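Local coordinates for protein SAWADEE HOMEODOMAIN HOMOLOG 1 (PDB 4IUP) that reads methylated histone H3 tails through its SAWADEE domain and associates with RNA polymerase IV in RNA-directed DNA methylation, at residues Arg57-Val71 against Glu122-Glu134. The protein carries 2 engineered substitutions. Residues are numbered along the deposited sequence; the frame is centred on the assembly and turned at random.
Sequences RERSIPVEPSECGRV and ESLGLERICRRPE. With ZN (zinc ion), chain D.
In the SAWADEE domain the end of strand 56-62 pairs with the C-terminal strand 129-131: I61 and R131 form an antiparallel hydrogen-bonded pair, I61 N to R131 O and R131 N to I61 O both 2.8 Å. R132 then folds back, its chain bent at chi2 and chi3, and grips E58 O end-on with NH1 (2.8 Å) and NH2; NH1 also hydrogen-bonds S60 OG, itself bonded to E7. The R57 guanidinium lies nearly flat on that of R132, planes 16° apart; salt bridges from R57 NE to E7 and NH2 to D91 probably ease the repulsion. With an alanine at R132, E58 O is likely to be left without a side-chain donor and the R57 guanidinium freer to turn. Further along, I61 CD1 lies over one face of the R131 guanidinium and the R70 guanidinium over the opposite one, centres 3.4 Å apart. R70 NH1 is salt-bridged to E67 OE1 (3.2 Å), and a water joins R131 NE, E67 OE2 and P62 O. L126 CD1 packs on V63 CB (3.8 Å), and its CD2 on C68 CB, behind the sulfur that binds zinc with H102, C107 and C109. Mid-contact strand pairing beside this zinc site fits a tandem tudor fold with an inserted zinc-binding motif.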
# COMPACT_ATOMS: atom_id res chain seq x y z
N ARG A 57 5.38 8.10 1.92
CA ARG A 57 6.43 7.23 1.38
C ARG A 57 6.35 7.19 -0.13
O ARG A 57 5.36 7.61 -0.73
CB ARG A 57 6.33 5.81 1.96
CG ARG A 57 5.07 5.05 1.54
CD ARG A 57 4.91 3.74 2.30
NE ARG A 57 3.76 2.99 1.80
CZ ARG A 57 3.19 1.96 2.42
NH1 ARG A 57 3.66 1.53 3.59
NH2 ARG A 57 2.15 1.35 1.86
N GLU A 58 7.41 6.67 -0.75
CA GLU A 58 7.41 6.46 -2.19
C GLU A 58 6.28 5.50 -2.55
O GLU A 58 6.01 4.55 -1.81
CB GLU A 58 8.76 5.90 -2.65
CG GLU A 58 8.96 5.88 -4.16
CD GLU A 58 10.36 5.44 -4.57
OE1 GLU A 58 10.57 5.21 -5.79
OE2 GLU A 58 11.24 5.32 -3.69
N ARG A 59 5.63 5.77 -3.67
CA ARG A 59 4.43 5.06 -4.09
C ARG A 59 4.72 3.59 -4.32
O ARG A 59 5.78 3.23 -4.84
CB ARG A 59 3.89 5.70 -5.37
CG ARG A 59 2.49 5.24 -5.79
CD ARG A 59 1.95 6.13 -6.91
NE ARG A 59 1.71 7.50 -6.46
CZ ARG A 59 1.48 8.53 -7.28
NH1 ARG A 59 1.45 8.36 -8.60
NH2 ARG A 59 1.27 9.74 -6.77
N SER A 60 3.77 2.74 -3.91
CA SER A 60 3.85 1.30 -4.12
C SER A 60 3.74 1.01 -5.62
O SER A 60 3.31 1.87 -6.39
CB SER A 60 2.74 0.60 -3.33
OG SER A 60 2.93 0.79 -1.93
N ILE A 61 4.15 -0.19 -6.02
CA ILE A 61 4.37 -0.51 -7.43
C ILE A 61 3.61 -1.79 -7.85
O ILE A 61 3.70 -2.80 -7.16
CB ILE A 61 5.89 -0.70 -7.71
CG1 ILE A 61 6.68 0.56 -7.32
CG2 ILE A 61 6.16 -1.10 -9.17
CD1 ILE A 61 8.20 0.39 -7.32
N PRO A 62 2.85 -1.74 -8.97
CA PRO A 62 2.18 -2.97 -9.43
C PRO A 62 3.18 -4.06 -9.81
O PRO A 62 4.30 -3.75 -10.24
CB PRO A 62 1.40 -2.50 -10.66
CG PRO A 62 1.19 -1.02 -10.44
CD PRO A 62 2.51 -0.59 -9.82
N VAL A 63 2.79 -5.31 -9.63
CA VAL A 63 3.65 -6.44 -9.96
C VAL A 63 3.07 -7.13 -11.19
O VAL A 63 1.89 -7.49 -11.21
CB VAL A 63 3.77 -7.43 -8.78
CG1 VAL A 63 4.76 -8.56 -9.10
CG2 VAL A 63 4.24 -6.70 -7.51
N GLU A 64 3.89 -7.29 -12.23
CA GLU A 64 3.45 -7.96 -13.46
C GLU A 64 3.49 -9.49 -13.31
O GLU A 64 4.31 -10.01 -12.55
CB GLU A 64 4.31 -7.51 -14.65
CG GLU A 64 4.19 -6.01 -14.99
CD GLU A 64 2.75 -5.56 -15.26
OE1 GLU A 64 2.04 -6.24 -16.03
OE2 GLU A 64 2.35 -4.51 -14.70
N PRO A 65 2.62 -10.21 -14.04
CA PRO A 65 2.59 -11.67 -13.85
C PRO A 65 3.95 -12.37 -13.99
O PRO A 65 4.24 -13.30 -13.24
CB PRO A 65 1.61 -12.14 -14.93
CG PRO A 65 0.70 -10.97 -15.12
CD PRO A 65 1.58 -9.76 -14.98
N SER A 66 4.78 -11.90 -14.93
CA SER A 66 6.10 -12.50 -15.19
C SER A 66 7.09 -12.31 -14.04
O SER A 66 8.14 -12.98 -14.00
CB SER A 66 6.70 -11.94 -16.48
OG SER A 66 6.99 -10.56 -16.34
N GLU A 67 6.77 -11.42 -13.10
CA GLU A 67 7.64 -11.17 -11.95
C GLU A 67 7.01 -11.52 -10.60
O GLU A 67 7.48 -11.04 -9.56
CB GLU A 67 8.14 -9.72 -11.96
CG GLU A 67 7.03 -8.67 -11.97
CD GLU A 67 7.53 -7.23 -11.98
OE1 GLU A 67 8.76 -7.01 -11.85
OE2 GLU A 67 6.68 -6.32 -12.12
N CYS A 68 5.98 -12.36 -10.59
CA CYS A 68 5.31 -12.74 -9.34
C CYS A 68 6.24 -13.50 -8.39
O CYS A 68 5.94 -13.64 -7.21
CB CYS A 68 4.04 -13.54 -9.61
SG CYS A 68 4.31 -15.24 -10.14
N GLY A 69 7.36 -14.00 -8.92
CA GLY A 69 8.36 -14.68 -8.10
C GLY A 69 9.07 -13.75 -7.13
O GLY A 69 9.67 -14.22 -6.14
N ARG A 70 9.02 -12.44 -7.40
CA ARG A 70 9.69 -11.46 -6.54
C ARG A 70 8.91 -11.16 -5.26
O ARG A 70 9.43 -10.54 -4.33
CB ARG A 70 9.98 -10.16 -7.30
CG ARG A 70 8.79 -9.21 -7.44
CD ARG A 70 9.15 -7.99 -8.27
NE ARG A 70 10.19 -7.19 -7.63
CZ ARG A 70 10.96 -6.31 -8.26
NH1 ARG A 70 10.82 -6.11 -9.57
NH2 ARG A 70 11.87 -5.62 -7.59
N VAL A 71 7.65 -11.59 -5.22
CA VAL A 71 6.83 -11.47 -4.02
C VAL A 71 7.09 -12.70 -3.14
O VAL A 71 6.90 -13.84 -3.58
CB VAL A 71 5.32 -11.36 -4.36
CG1 VAL A 71 4.49 -11.17 -3.11
CG2 VAL A 71 5.09 -10.22 -5.34
N GLU A 122 -6.62 -12.41 4.58
CA GLU A 122 -7.38 -12.50 3.34
C GLU A 122 -6.50 -13.13 2.26
O GLU A 122 -5.31 -12.85 2.20
CB GLU A 122 -7.85 -11.11 2.89
CG GLU A 122 -8.72 -11.11 1.63
CD GLU A 122 -9.37 -9.77 1.32
OE1 GLU A 122 -9.06 -8.75 1.99
OE2 GLU A 122 -10.20 -9.72 0.38
N SER A 123 -7.10 -13.99 1.44
CA SER A 123 -6.42 -14.54 0.28
C SER A 123 -6.60 -13.61 -0.91
O SER A 123 -7.73 -13.35 -1.33
CB SER A 123 -6.94 -15.94 -0.03
OG SER A 123 -6.59 -16.84 1.00
N LEU A 124 -5.49 -13.10 -1.45
CA LEU A 124 -5.52 -12.14 -2.55
C LEU A 124 -4.75 -12.63 -3.76
O LEU A 124 -3.77 -13.38 -3.64
CB LEU A 124 -4.96 -10.78 -2.10
CG LEU A 124 -5.73 -10.02 -1.01
CD1 LEU A 124 -4.98 -8.76 -0.61
CD2 LEU A 124 -7.13 -9.66 -1.48
N GLY A 125 -5.19 -12.21 -4.94
CA GLY A 125 -4.43 -12.43 -6.16
C GLY A 125 -3.44 -11.30 -6.38
O GLY A 125 -3.51 -10.24 -5.71
N LEU A 126 -2.53 -11.50 -7.33
CA LEU A 126 -1.53 -10.50 -7.66
C LEU A 126 -2.18 -9.16 -8.06
O LEU A 126 -1.61 -8.09 -7.84
CB LEU A 126 -0.61 -10.99 -8.78
CG LEU A 126 0.70 -10.20 -8.96
CD1 LEU A 126 1.59 -10.36 -7.73
CD2 LEU A 126 1.43 -10.64 -10.23
N GLU A 127 -3.38 -9.24 -8.63
CA GLU A 127 -4.07 -8.06 -9.15
C GLU A 127 -4.61 -7.13 -8.06
O GLU A 127 -5.13 -6.05 -8.36
CB GLU A 127 -5.19 -8.48 -10.13
CG GLU A 127 -6.49 -9.00 -9.48
CD GLU A 127 -6.39 -10.40 -8.88
OE1 GLU A 127 -5.43 -11.14 -9.16
OE2 GLU A 127 -7.32 -10.76 -8.11
N ARG A 128 -4.50 -7.54 -6.80
CA ARG A 128 -4.94 -6.72 -5.67
C ARG A 128 -3.82 -6.35 -4.70
O ARG A 128 -4.07 -5.84 -3.62
CB ARG A 128 -6.09 -7.41 -4.91
CG ARG A 128 -7.35 -7.55 -5.75
CD ARG A 128 -8.63 -7.70 -4.94
NE ARG A 128 -9.76 -7.69 -5.86
CZ ARG A 128 -11.02 -7.34 -5.56
NH1 ARG A 128 -11.36 -6.98 -4.33
NH2 ARG A 128 -11.94 -7.37 -6.52
N ILE A 129 -2.58 -6.60 -5.10
CA ILE A 129 -1.44 -6.28 -4.24
C ILE A 129 -0.36 -5.50 -5.00
O ILE A 129 -0.14 -5.72 -6.19
CB ILE A 129 -0.87 -7.54 -3.53
CG1 ILE A 129 -0.32 -8.56 -4.53
CG2 ILE A 129 -1.93 -8.20 -2.62
CD1 ILE A 129 0.31 -9.79 -3.87
N CYS A 130 0.30 -4.58 -4.30
CA CYS A 130 1.40 -3.80 -4.87
C CYS A 130 2.63 -3.91 -3.98
O CYS A 130 2.51 -3.98 -2.76
CB CYS A 130 1.01 -2.33 -5.00
SG CYS A 130 -0.02 -1.95 -6.43
N ARG A 131 3.81 -3.90 -4.59
CA ARG A 131 5.05 -4.07 -3.83
C ARG A 131 5.64 -2.72 -3.42
O ARG A 131 5.28 -1.68 -3.97
CB ARG A 131 6.07 -4.89 -4.63
CG ARG A 131 6.66 -4.17 -5.86
CD ARG A 131 7.83 -4.96 -6.45
NE ARG A 131 8.35 -4.33 -7.66
CZ ARG A 131 9.28 -3.38 -7.69
NH1 ARG A 131 9.83 -2.94 -6.56
NH2 ARG A 131 9.68 -2.87 -8.85
N ARG A 132 6.54 -2.76 -2.44
CA ARG A 132 7.29 -1.57 -2.04
C ARG A 132 8.53 -1.48 -2.91
O ARG A 132 9.01 -2.51 -3.40
CB ARG A 132 7.68 -1.67 -0.56
CG ARG A 132 6.50 -1.79 0.43
CD ARG A 132 5.65 -0.51 0.50
NE ARG A 132 6.49 0.68 0.65
CZ ARG A 132 6.42 1.77 -0.11
NH1 ARG A 132 5.52 1.87 -1.08
NH2 ARG A 132 7.25 2.78 0.11
N PRO A 133 9.06 -0.26 -3.12
CA PRO A 133 10.31 -0.07 -3.87
C PRO A 133 11.50 -0.74 -3.18
O PRO A 133 11.45 -0.99 -1.97
CB PRO A 133 10.52 1.45 -3.86
CG PRO A 133 9.18 2.02 -3.56
CD PRO A 133 8.50 1.03 -2.67
N GLU A 134 12.56 -1.00 -3.96
CA GLU A 134 13.84 -1.51 -3.45
C GLU A 134 13.77 -3.01 -3.20
O GLU A 134 14.04 -3.80 -4.11
CB GLU A 134 14.30 -0.73 -2.21
CG GLU A 134 15.27 -1.47 -1.29
CD GLU A 134 16.72 -1.09 -1.52
OE1 GLU A 134 17.53 -1.99 -1.86
OE2 GLU A 134 17.06 0.10 -1.36
ZN ZN D . 2.12 -16.14 -10.07
O HOH W 1 6.93 -4.68 -9.92
O HOH W 2 0.23 -5.79 -8.85